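Local coordinates for protein separin (Saccharomyces cerevisiae, PDB 5U1T) that cleaves the SCC1 subunit of cohesin as a caspase-like cysteine protease at the onset of anaphase, and is held inactive by securin for most of the cell cycle, at residues L1292-N1297 and K1344-T1349. Residues are numbered along the deposited sequence; the frame is centred on the assembly and turned at random.
Sequences LFLKLN and KKYRAT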
loop_
_atom_site.group_PDB
_atom_site.type_symbol
_atom_site.label_atom_id
_atom_site.label_comp_id
_atom_site.label_asym_id
_atom_site.label_seq_id
_atom_site.Cartn_x
_atom_site.Cartn_y
_atom_site.Cartn_z
ATOM N N LEU A 1292 -63.974 6.660 12.574
ATOM C CA LEU A 1292 -63.339 7.923 12.921
ATOM C C LEU A 1292 -64.390 8.969 13.274
ATOM O O LEU A 1292 -64.138 9.837 14.095
ATOM C CB LEU A 1292 -62.461 8.421 11.776
ATOM C CG LEU A 1292 -61.121 7.715 11.573
ATOM C CD1 LEU A 1292 -60.385 8.339 10.403
ATOM C CD2 LEU A 1292 -60.304 7.787 12.846
ATOM N N PHE A 1293 -65.563 8.879 12.649
ATOM C CA PHE A 1293 -66.647 9.830 12.894
ATOM C C PHE A 1293 -67.172 9.667 14.313
ATOM O O PHE A 1293 -67.298 10.646 15.047
ATOM C CB PHE A 1293 -67.776 9.652 11.865
ATOM C CG PHE A 1293 -67.451 10.230 10.517
ATOM C CD1 PHE A 1293 -66.753 9.482 9.575
ATOM C CD2 PHE A 1293 -67.806 11.535 10.209
ATOM C CE1 PHE A 1293 -66.420 10.017 8.358
ATOM C CE2 PHE A 1293 -67.488 12.074 8.986
ATOM C CZ PHE A 1293 -66.790 11.314 8.059
ATOM N N LEU A 1294 -67.437 8.418 14.692
ATOM C CA LEU A 1294 -67.845 8.069 16.045
ATOM C C LEU A 1294 -66.826 8.477 17.094
ATOM O O LEU A 1294 -67.143 8.574 18.274
ATOM C CB LEU A 1294 -68.094 6.570 16.154
ATOM C CG LEU A 1294 -69.296 6.047 15.388
ATOM C CD1 LEU A 1294 -69.696 4.662 15.875
ATOM C CD2 LEU A 1294 -70.435 7.037 15.528
ATOM N N LYS A 1295 -65.583 8.699 16.692
ATOM C CA LYS A 1295 -64.602 9.015 17.698
ATOM C C LYS A 1295 -64.510 10.528 17.922
ATOM O O LYS A 1295 -63.898 10.972 18.884
ATOM C CB LYS A 1295 -63.251 8.380 17.334
ATOM C CG LYS A 1295 -63.221 6.869 17.646
ATOM C CD LYS A 1295 -62.028 6.128 17.059
ATOM C CE LYS A 1295 -62.052 4.654 17.491
ATOM N NZ LYS A 1295 -61.016 3.780 16.863
ATOM N N LEU A 1296 -65.154 11.323 17.083
ATOM C CA LEU A 1296 -65.198 12.759 17.330
ATOM C C LEU A 1296 -66.026 13.113 18.598
ATOM O O LEU A 1296 -66.957 12.395 18.975
ATOM C CB LEU A 1296 -65.779 13.491 16.116
ATOM C CG LEU A 1296 -65.127 13.283 14.757
ATOM C CD1 LEU A 1296 -66.099 13.596 13.631
ATOM C CD2 LEU A 1296 -63.883 14.147 14.652
ATOM N N ASN A 1297 -65.678 14.222 19.254
ATOM C CA ASN A 1297 -66.438 14.727 20.391
ATOM C C ASN A 1297 -67.160 16.014 20.015
ATOM O O ASN A 1297 -66.525 17.064 19.881
ATOM C CB ASN A 1297 -65.521 14.973 21.593
ATOM C CG ASN A 1297 -66.280 15.479 22.840
ATOM O OD1 ASN A 1297 -67.521 15.597 22.843
ATOM N ND2 ASN A 1297 -65.529 15.776 23.901
ATOM N N LYS A 1344 -73.777 12.658 18.023
ATOM C CA LYS A 1344 -74.319 12.978 19.353
ATOM C C LYS A 1344 -75.094 11.803 19.944
ATOM O O LYS A 1344 -74.907 11.450 21.108
ATOM C CB LYS A 1344 -75.206 14.220 19.300
ATOM C CG LYS A 1344 -74.431 15.509 19.484
ATOM C CD LYS A 1344 -75.304 16.725 19.220
ATOM C CE LYS A 1344 -74.490 18.003 19.335
ATOM N NZ LYS A 1344 -75.294 19.205 19.011
ATOM N N LYS A 1345 -75.925 11.171 19.126
ATOM C CA LYS A 1345 -76.718 10.032 19.576
ATOM C C LYS A 1345 -75.836 8.872 20.011
ATOM O O LYS A 1345 -76.162 8.145 20.941
ATOM C CB LYS A 1345 -77.680 9.570 18.475
ATOM C CG LYS A 1345 -78.767 8.590 18.929
ATOM C CD LYS A 1345 -79.589 8.097 17.742
ATOM C CE LYS A 1345 -80.799 7.291 18.211
ATOM N NZ LYS A 1345 -81.738 6.904 17.106
ATOM N N TYR A 1346 -74.709 8.707 19.337
ATOM C CA TYR A 1346 -73.824 7.586 19.606
ATOM C C TYR A 1346 -73.051 7.808 20.899
ATOM O O TYR A 1346 -72.997 6.925 21.770
ATOM C CB TYR A 1346 -72.854 7.364 18.448
ATOM C CG TYR A 1346 -71.792 6.363 18.813
ATOM C CD1 TYR A 1346 -72.038 5.000 18.717
ATOM C CD2 TYR A 1346 -70.553 6.778 19.296
ATOM C CE1 TYR A 1346 -71.081 4.091 19.067
ATOM C CE2 TYR A 1346 -69.613 5.883 19.652
ATOM C CZ TYR A 1346 -69.869 4.541 19.533
ATOM O OH TYR A 1346 -68.897 3.639 19.889
ATOM N N ARG A 1347 -72.432 8.985 20.999
ATOM C CA ARG A 1347 -71.705 9.380 22.195
ATOM C C ARG A 1347 -72.596 9.313 23.444
ATOM O O ARG A 1347 -72.154 8.878 24.501
ATOM C CB ARG A 1347 -71.145 10.795 22.035
ATOM C CG ARG A 1347 -70.332 11.025 20.764
ATOM C CD ARG A 1347 -69.063 10.229 20.752
ATOM N NE ARG A 1347 -68.072 10.798 21.651
ATOM C CZ ARG A 1347 -66.846 10.312 21.791
ATOM N NH1 ARG A 1347 -66.466 9.258 21.080
ATOM N NH2 ARG A 1347 -65.992 10.878 22.628
ATOM N N ALA A 1348 -73.849 9.740 23.312
ATOM C CA ALA A 1348 -74.741 9.853 24.458
ATOM C C ALA A 1348 -75.146 8.484 24.996
ATOM O O ALA A 1348 -75.695 8.383 26.090
ATOM C CB ALA A 1348 -75.993 10.665 24.084
ATOM N N THR A 1349 -74.878 7.435 24.226
ATOM C CA THR A 1349 -75.404 6.120 24.550
ATOM C C THR A 1349 -74.338 5.054 24.544
ATOM O O THR A 1349 -74.597 3.912 24.921
ATOM C CB THR A 1349 -76.481 5.694 23.557
ATOM O OG1 THR A 1349 -77.167 4.544 24.065
ATOM C CG2 THR A 1349 -75.845 5.340 22.227
#
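Leu1294 lays its branched end over one face of the Tyr1346 ring, the two side chains crossing at about a right angle. Its CD1 stands above the middle of the ring, 3.6 Å from the centroid and 13° off the normal, a CH-pi contact, while CD2 rests against Tyr1346 CG at 3.6 Å. Tyr1346 CG is anti to the backbone N (chi1 170°), which directs it to the Leu1294 side chain, and the hydroxyl is hydrogen-bonded to the backbone N of Asp1251. Next to this apolar pair, the Arg1347 chain bends at chi2 and chi3, and its guanidinium lies against the backbone carbonyls of Leu1294 and Leu1296. There NH1 donates to Leu1294 O at 3.0 Å; the bond is bent, 134° at the hydrogen, and the oxygen is tilted from the guanidinium plane. Leu1296 O lies above one face of the same group, 3.3 Å from NE, at an angle too poor for a hydrogen bond. NH1 also forms a salt bridge with Glu1248 OE1. An alanine in place of Arg1347 would probably leave Glu1248 without this charged mate and Leu1294 O without its side-chain donor. The contact joins helix 1287-1294 and the turn after it to helix 1332-1347, with Phe1258 and Leu1254 of helix 1252-1269 packing on Leu1294 and Tyr1346, and Glu1248 lying in strand 1248-1249, which pairs with strand 1353-1362.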